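Local coordinates for inosine-uridine preferring nucleoside hydrolase (PDB 6BA1), which belongs to the inosine-uridine preferring nucleoside hydrolase family and holds a calcium ion in an alpha/beta fold built around a largely parallel beta-sheet, at residues A53-L58 with S101-E106; T262-N267 with V296-D301. One frame throughout, in Å; residues are numbered along the deposited sequence.

Contact 1: residues A53-L58 with S101-E106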
ATOM      1  N   ALA A  53     -16.095  13.676  31.762  1.00 31.44           N
ATOM      2  CA  ALA A  53     -17.418  14.291  31.592  1.00 32.24           C
ATOM      3  C   ALA A  53     -18.375  13.479  30.713  1.00 31.39           C
ATOM      4  O   ALA A  53     -19.573  13.394  30.999  1.00 32.21           O
ATOM      5  CB  ALA A  53     -17.270  15.698  31.032  1.00 32.76           C
ATOM      6  N   ILE A  54     -17.834  12.889  29.647  1.00 29.92           N
ATOM      7  CA  ILE A  54     -18.634  12.155  28.666  1.00 29.19           C
ATOM      8  C   ILE A  54     -18.992  10.757  29.172  1.00 28.97           C
ATOM      9  O   ILE A  54     -20.140  10.329  29.033  1.00 29.32           O
ATOM     10  CB  ILE A  54     -17.929  12.137  27.286  1.00 27.93           C
ATOM     11  CG1 ILE A  54     -17.993  13.544  26.677  1.00 28.50           C
ATOM     12  CG2 ILE A  54     -18.570  11.132  26.323  1.00 27.17           C
ATOM     13  CD1 ILE A  54     -16.800  13.933  25.831  1.00 27.70           C
ATOM     14  N   THR A  55     -18.021  10.056  29.758  1.00 28.57           N
ATOM     15  CA  THR A  55     -18.279   8.750  30.375  1.00 28.64           C
ATOM     16  C   THR A  55     -19.382   8.838  31.433  1.00 30.08           C
ATOM     17  O   THR A  55     -20.252   7.961  31.500  1.00 30.30           O
ATOM     18  CB  THR A  55     -17.010   8.146  31.014  1.00 28.44           C
ATOM     19  OG1 THR A  55     -16.330   9.140  31.791  1.00 29.21           O
ATOM     20  CG2 THR A  55     -16.085   7.619  29.946  1.00 27.09           C
ATOM     21  N   ASP A  56     -19.340   9.904  32.240  1.00 31.19           N
ATOM     22  CA  ASP A  56     -20.423  10.240  33.174  1.00 32.78           C
ATOM     23  C   ASP A  56     -21.756  10.400  32.442  1.00 33.03           C
ATOM     24  O   ASP A  56     -22.722   9.713  32.772  1.00 33.65           O
ATOM     25  CB  ASP A  56     -20.119  11.538  33.947  1.00 34.02           C
ATOM     26  CG  ASP A  56     -19.124  11.342  35.083  1.00 34.56           C
ATOM     27  OD1 ASP A  56     -18.383  10.333  35.098  1.00 33.74           O
ATOM     28  OD2 ASP A  56     -19.083  12.223  35.967  1.00 36.00           O
ATOM     29  N   LEU A  57     -21.789  11.280  31.437  1.00 32.67           N
ATOM     30  CA  LEU A  57     -23.033  11.608  30.722  1.00 33.22           C
ATOM     31  C   LEU A  57     -23.745  10.395  30.108  1.00 32.68           C
ATOM     32  O   LEU A  57     -24.977  10.337  30.113  1.00 33.71           O
ATOM     33  CB  LEU A  57     -22.779  12.647  29.620  1.00 32.88           C
ATOM     34  CG  LEU A  57     -24.034  13.294  29.011  1.00 33.98           C
ATOM     35  CD1 LEU A  57     -24.519  14.437  29.875  1.00 35.82           C
ATOM     36  CD2 LEU A  57     -23.777  13.771  27.596  1.00 33.27           C
ATOM     37  N   LEU A  58     -22.977   9.435  29.598  1.00 31.25           N
ATOM     38  CA  LEU A  58     -23.538   8.239  28.953  1.00 30.78           C
ATOM     39  C   LEU A  58     -24.051   7.179  29.948  1.00 31.49           C
ATOM     40  O   LEU A  58     -24.739   6.219  29.554  1.00 31.53           O
ATOM     41  CB  LEU A  58     -22.501   7.628  28.006  1.00 29.18           C
ATOM     42  CG  LEU A  58     -22.037   8.553  26.869  1.00 28.54           C
ATOM     43  CD1 LEU A  58     -20.756   8.031  26.234  1.00 27.13           C
ATOM     44  CD2 LEU A  58     -23.117   8.734  25.815  1.00 28.95           C
ATOM     45  N   SER A 101     -17.069  16.520  35.037  1.00 37.20           N
ATOM     46  CA  SER A 101     -17.219  15.432  35.993  1.00 37.44           C
ATOM     47  C   SER A 101     -16.481  15.814  37.277  1.00 39.01           C
ATOM     48  O   SER A 101     -15.347  16.303  37.215  1.00 39.00           O
ATOM     49  CB  SER A 101     -16.636  14.134  35.452  1.00 35.66           C
ATOM     50  OG  SER A 101     -16.684  13.106  36.425  1.00 36.12           O
ATOM     51  N   PRO A 102     -17.111  15.587  38.441  1.00 40.51           N
ATOM     52  CA  PRO A 102     -16.397  15.799  39.699  1.00 42.14           C
ATOM     53  C   PRO A 102     -15.344  14.714  40.000  1.00 41.49           C
ATOM     54  O   PRO A 102     -14.499  14.924  40.874  1.00 42.76           O
ATOM     55  CB  PRO A 102     -17.515  15.783  40.742  1.00 43.95           C
ATOM     56  CG  PRO A 102     -18.566  14.917  40.146  1.00 42.83           C
ATOM     57  CD  PRO A 102     -18.479  15.089  38.655  1.00 40.93           C
ATOM     58  N   ARG A 103     -15.403  13.584  39.283  1.00 39.73           N
ATOM     59  CA  ARG A 103     -14.340  12.558  39.318  1.00 38.97           C
ATOM     60  C   ARG A 103     -13.175  13.171  38.607  1.00 38.23           C
ATOM     61  O   ARG A 103     -13.333  14.094  37.780  1.00 37.72           O
ATOM     62  CB  ARG A 103     -14.754  11.229  38.620  1.00 37.38           C
ATOM     63  CG  ARG A 103     -16.205  11.009  38.708  1.00 37.69           C
ATOM     64  CD  ARG A 103     -16.795   9.684  38.069  1.00 36.42           C
ATOM     65  NE  ARG A 103     -16.356   9.494  36.689  1.00 34.51           N
ATOM     66  CZ  ARG A 103     -15.298   8.790  36.312  1.00 33.56           C
ATOM     67  NH1 ARG A 103     -14.510   8.230  37.234  1.00 34.39           N
ATOM     68  NH2 ARG A 103     -14.955   8.600  35.041  1.00 31.96           N
ATOM     69  N   LYS A 104     -11.977  12.693  38.950  1.00 38.39           N
ATOM     70  CA  LYS A 104     -10.727  13.179  38.375  1.00 37.92           C
ATOM     71  C   LYS A 104      -9.815  12.045  37.937  1.00 36.81           C
ATOM     72  O   LYS A 104     -10.128  10.873  38.152  1.00 36.53           O
ATOM     73  CB  LYS A 104     -10.041  14.122  39.385  1.00 39.98           C
ATOM     74  CG  LYS A 104     -10.823  15.416  39.583  1.00 41.07           C
ATOM     75  CD  LYS A 104     -10.085  16.788  39.563  1.00 42.15           C
ATOM     76  CE  LYS A 104     -10.941  17.840  38.834  1.00 41.94           C
ATOM     77  NZ  LYS A 104     -10.771  19.223  39.347  1.00 43.95           N
ATOM     78  N   ALA A 105      -8.704  12.393  37.296  1.00 36.30           N
ATOM     79  CA  ALA A 105      -7.786  11.397  36.744  1.00 35.30           C
ATOM     80  C   ALA A 105      -7.154  10.553  37.831  1.00 36.62           C
ATOM     81  O   ALA A 105      -6.861  11.054  38.911  1.00 38.45           O
ATOM     82  CB  ALA A 105      -6.697  12.078  35.933  1.00 34.86           C
ATOM     83  N   GLU A 106      -6.928   9.270  37.537  1.00 35.86           N
ATOM     84  CA  GLU A 106      -6.293   8.352  38.491  1.00 37.21           C
ATOM     85  C   GLU A 106      -4.858   8.777  38.765  1.00 38.34           C
ATOM     86  O   GLU A 106      -4.267   9.552  38.009  1.00 37.73           O
ATOM     87  CB  GLU A 106      -6.307   6.925  37.972  1.00 36.21           C
ATOM     88  CG  GLU A 106      -7.700   6.326  37.767  1.00 35.36           C
ATOM     89  CD  GLU A 106      -8.467   6.121  39.049  1.00 36.93           C
ATOM     90  OE1 GLU A 106      -7.852   5.761  40.063  1.00 38.61           O
ATOM     91  OE2 GLU A 106      -9.695   6.296  39.023  1.00 36.60           O
TER
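A charged and polar contact joins D56, in the C-terminal part of helix 44-57, to S101 and R103 in the long loop that leads to helix 110-121. The D56 carboxylate faces both partners, one with each oxygen. D56 OD1 takes the N-H of R103 NE at 2.7 Å on its syn lone pair, and since OD1 lies close to the guanidinium plane this salt bridge is made at the edge of that group. The carboxylate and guanidinium planes are themselves turned 38° apart. The bend of the arginine chain at chi3 (-51°) sets NE where it can meet D56. D56 OD2 accepts from S101 OG at 2.6 Å, the hydroxyl coming from above the carboxylate plane. Serine suits this place because its one hydroxyl also accepts from R103 N, 3.2 Å from S101 OG, which closes an ST turn; the residue that pairs with OD1 is thus tied to the one that pairs with OD2. A short acidic side chain, with two acceptors on one carbon, serves both. One turn back, A53 has only a methyl to place beside the loop, A53 CB lying 4.1 Å from S101 N. T55 OG1 lies at the guanidinium edge, 3.6 Å from R103 NH2, but its hydroxyl turns back to the carbonyls of its own helix, chiefly A51 O, with L52 O beside it, while R103 NH2 is bonded to V63 O. On other sides of the helix, I54 packs on T18 of helix 15-25 and, with L57, on F222 of helix 218-237; further along the loop, the backbone of E106 bonds to V65 in strand 64-67.

Contact 2: residues T262-N267 with V296-D301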
ATOM      1  N   THR A 262     -11.535  -6.410   6.014  1.00 26.74           N
ATOM      2  CA  THR A 262     -10.673  -7.351   5.288  1.00 27.71           C
ATOM      3  C   THR A 262      -9.241  -6.826   5.357  1.00 27.10           C
ATOM      4  O   THR A 262      -8.949  -5.743   4.846  1.00 26.67           O
ATOM      5  CB  THR A 262     -11.097  -7.495   3.815  1.00 28.94           C
ATOM      6  OG1 THR A 262     -12.521  -7.608   3.734  1.00 29.45           O
ATOM      7  CG2 THR A 262     -10.464  -8.725   3.192  1.00 30.27           C
ATOM      8  N   THR A 263      -8.359  -7.587   6.003  1.00 27.23           N
ATOM      9  CA  THR A 263      -6.995  -7.143   6.256  1.00 26.78           C
ATOM     10  C   THR A 263      -6.001  -7.777   5.306  1.00 27.93           C
ATOM     11  O   THR A 263      -6.269  -8.811   4.708  1.00 29.14           O
ATOM     12  CB  THR A 263      -6.522  -7.456   7.695  1.00 26.35           C
ATOM     13  OG1 THR A 263      -6.422  -8.869   7.887  1.00 27.45           O
ATOM     14  CG2 THR A 263      -7.467  -6.889   8.717  1.00 25.38           C
ATOM     15  N   LEU A 264      -4.836  -7.146   5.217  1.00 27.67           N
ATOM     16  CA  LEU A 264      -3.723  -7.611   4.411  1.00 28.77           C
ATOM     17  C   LEU A 264      -2.572  -7.933   5.359  1.00 28.83           C
ATOM     18  O   LEU A 264      -1.984  -7.014   5.922  1.00 27.99           O
ATOM     19  CB  LEU A 264      -3.332  -6.503   3.421  1.00 28.65           C
ATOM     20  CG  LEU A 264      -1.954  -6.526   2.743  1.00 29.55           C
ATOM     21  CD1 LEU A 264      -1.692  -7.835   2.013  1.00 31.22           C
ATOM     22  CD2 LEU A 264      -1.844  -5.360   1.782  1.00 29.45           C
ATOM     23  N   PRO A 265      -2.265  -9.226   5.571  1.00 29.99           N
ATOM     24  CA  PRO A 265      -1.112  -9.581   6.409  1.00 30.39           C
ATOM     25  C   PRO A 265       0.177  -8.971   5.873  1.00 30.70           C
ATOM     26  O   PRO A 265       0.517  -9.196   4.718  1.00 31.70           O
ATOM     27  CB  PRO A 265      -1.067 -11.110   6.328  1.00 32.02           C
ATOM     28  CG  PRO A 265      -2.484 -11.497   6.092  1.00 31.93           C
ATOM     29  CD  PRO A 265      -3.065 -10.413   5.223  1.00 31.05           C
ATOM     30  N   ILE A 266       0.867  -8.185   6.694  1.00 29.99           N
ATOM     31  CA  ILE A 266       2.014  -7.409   6.227  1.00 30.21           C
ATOM     32  C   ILE A 266       2.878  -6.891   7.379  1.00 29.89           C
ATOM     33  O   ILE A 266       2.385  -6.199   8.258  1.00 28.70           O
ATOM     34  CB  ILE A 266       1.551  -6.219   5.344  1.00 29.36           C
ATOM     35  CG1 ILE A 266       2.749  -5.427   4.797  1.00 29.78           C
ATOM     36  CG2 ILE A 266       0.596  -5.290   6.098  1.00 27.78           C
ATOM     37  CD1 ILE A 266       2.346  -4.366   3.794  1.00 29.34           C
ATOM     38  N   ASN A 267       4.164  -7.228   7.362  1.00 31.14           N
ATOM     39  CA  ASN A 267       5.123  -6.639   8.292  1.00 31.14           C
ATOM     40  C   ASN A 267       5.349  -5.176   7.905  1.00 30.28           C
ATOM     41  O   ASN A 267       5.736  -4.886   6.776  1.00 30.77           O
ATOM     42  CB  ASN A 267       6.442  -7.421   8.289  1.00 33.00           C
ATOM     43  CG  ASN A 267       6.319  -8.780   8.954  1.00 34.02           C
ATOM     44  OD1 ASN A 267       6.208  -8.878  10.173  1.00 33.80           O
ATOM     45  ND2 ASN A 267       6.354  -9.840   8.161  1.00 35.32           N
ATOM     46  N   VAL A 296      -3.064  -4.740   7.966  1.00 25.06           N
ATOM     47  CA  VAL A 296      -3.643  -3.448   7.594  1.00 24.27           C
ATOM     48  C   VAL A 296      -4.983  -3.662   6.910  1.00 24.41           C
ATOM     49  O   VAL A 296      -5.120  -4.522   6.054  1.00 25.32           O
ATOM     50  CB  VAL A 296      -2.724  -2.627   6.672  1.00 24.52           C
ATOM     51  CG1 VAL A 296      -3.349  -1.268   6.373  1.00 23.87           C
ATOM     52  CG2 VAL A 296      -1.346  -2.459   7.310  1.00 24.63           C
ATOM     53  N   ALA A 297      -5.956  -2.853   7.299  1.00 23.66           N
ATOM     54  CA  ALA A 297      -7.305  -2.961   6.793  1.00 23.88           C
ATOM     55  C   ALA A 297      -7.353  -2.306   5.440  1.00 24.34           C
ATOM     56  O   ALA A 297      -6.886  -1.177   5.289  1.00 23.98           O
ATOM     57  CB  ALA A 297      -8.273  -2.267   7.736  1.00 23.09           C
ATOM     58  N   VAL A 298      -7.905  -3.023   4.465  1.00 25.32           N
ATOM     59  CA  VAL A 298      -8.052  -2.521   3.093  1.00 26.08           C
ATOM     60  C   VAL A 298      -9.501  -2.503   2.594  1.00 26.65           C
ATOM     61  O   VAL A 298      -9.879  -1.602   1.834  1.00 27.01           O
ATOM     62  CB  VAL A 298      -7.193  -3.328   2.103  1.00 27.21           C
ATOM     63  CG1 VAL A 298      -7.054  -2.561   0.796  1.00 27.95           C
ATOM     64  CG2 VAL A 298      -5.816  -3.634   2.696  1.00 26.92           C
ATOM     65  N   GLY A 299     -10.294  -3.500   2.988  1.00 26.95           N
ATOM     66  CA  GLY A 299     -11.735  -3.541   2.707  1.00 27.57           C
ATOM     67  C   GLY A 299     -12.553  -3.471   3.977  1.00 26.77           C
ATOM     68  O   GLY A 299     -12.046  -3.774   5.056  1.00 25.97           O
ATOM     69  N   VAL A 300     -13.820  -3.091   3.846  1.00 27.19           N
ATOM     70  CA  VAL A 300     -14.709  -2.901   4.996  1.00 26.62           C
ATOM     71  C   VAL A 300     -16.188  -3.033   4.602  1.00 27.73           C
ATOM     72  O   VAL A 300     -16.589  -2.616   3.516  1.00 28.69           O
ATOM     73  CB  VAL A 300     -14.438  -1.534   5.683  1.00 25.51           C
ATOM     74  CG1 VAL A 300     -14.520  -0.374   4.691  1.00 25.93           C
ATOM     75  CG2 VAL A 300     -15.382  -1.300   6.860  1.00 25.10           C
ATOM     76  N   ASP A 301     -16.977  -3.628   5.492  1.00 27.77           N
ATOM     77  CA  ASP A 301     -18.420  -3.808   5.307  1.00 28.91           C
ATOM     78  C   ASP A 301     -19.129  -2.550   5.827  1.00 28.53           C
ATOM     79  O   ASP A 301     -19.617  -2.527   6.954  1.00 28.08           O
ATOM     80  CB  ASP A 301     -18.866  -5.081   6.054  1.00 29.27           C
ATOM     81  CG  ASP A 301     -20.275  -5.524   5.717  1.00 30.79           C
ATOM     82  OD1 ASP A 301     -21.088  -4.705   5.221  1.00 31.43           O
ATOM     83  OD2 ASP A 301     -20.571  -6.714   5.961  1.00 31.52           O
TER
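T262 and L264 pair through their backbones with G299 and V296, joining strands 261-265 and 295-300 as antiparallel neighbours. At one end L264 N reaches V296 O at 2.8 Å and V296 N returns a longer bond to L264 O. At the other, T262 N bonds to G299 O at 2.9 Å, while T262 O accepts twice: V298 N approaches nearly along the C=O axis at 2.9 Å, and G299 N lies in the carbonyl plane on a lone pair at 3.2 Å. Between these ends T263 and A297 form a non-hydrogen-bonded pair, where T263 CA makes a C-H...O contact with V296 O at 3.2 Å.

Two residues, V298 and G299, thus face the single residue T262, which defines a classic beta bulge; V298 has the near-helical psi (-36°) that such a bulge needs at its first position. The extra residue shifts the register by one. Strand 261-265 is the outermost strand of the main sheet within the chain, added antiparallel to 295-300, which runs parallel to 191-194 on its other flank. G299, lacking a CB, puts no side chain against T262 OG1.

L264 and V296 share a face of the sheet, and each makes one apolar contact across the strands. I266 CG1 is anti to the backbone N (chi1 -178°), which leaves I266 CG2 between the backbone N and the carbonyl carbon, where it meets V296 CG2 at 3.6 Å. L264 CB touches V298 CG2 at 3.9 Å. Apolar residues suit the place: L264, V298 and I266 also pack on V298, L264 and T161 of the second subunit, respectively, while V296 touches L160 and M193 of its own chain.

T263 OG1 is hydrogen-bonded to Q295 OE1, just before V296, so this bond too ties the two strands. D301, at the N-cap, caps a backbone N of helix 302-319.

How the contacts relate
Contacts 1 and 2 lie on opposite sides of the chain's centre, their own centres 35 Å apart and their nearest atoms about 22 Å apart, so neither touches the other. They follow one another in sequence. Contact 1 lies near the edge of the main sheet formed by strand 64-67, contact 2 at the other edge, formed by strand 261-265. The calcium ligands D12, D17, T130 and D248 are in neither; D12 and T130 directly follow the central strands 6-11 and 125-129. Contact 1 has an indirect connection to this site, as its helix packs on helix 15-25, which carries D17. Only contact 2 borders the second subunit.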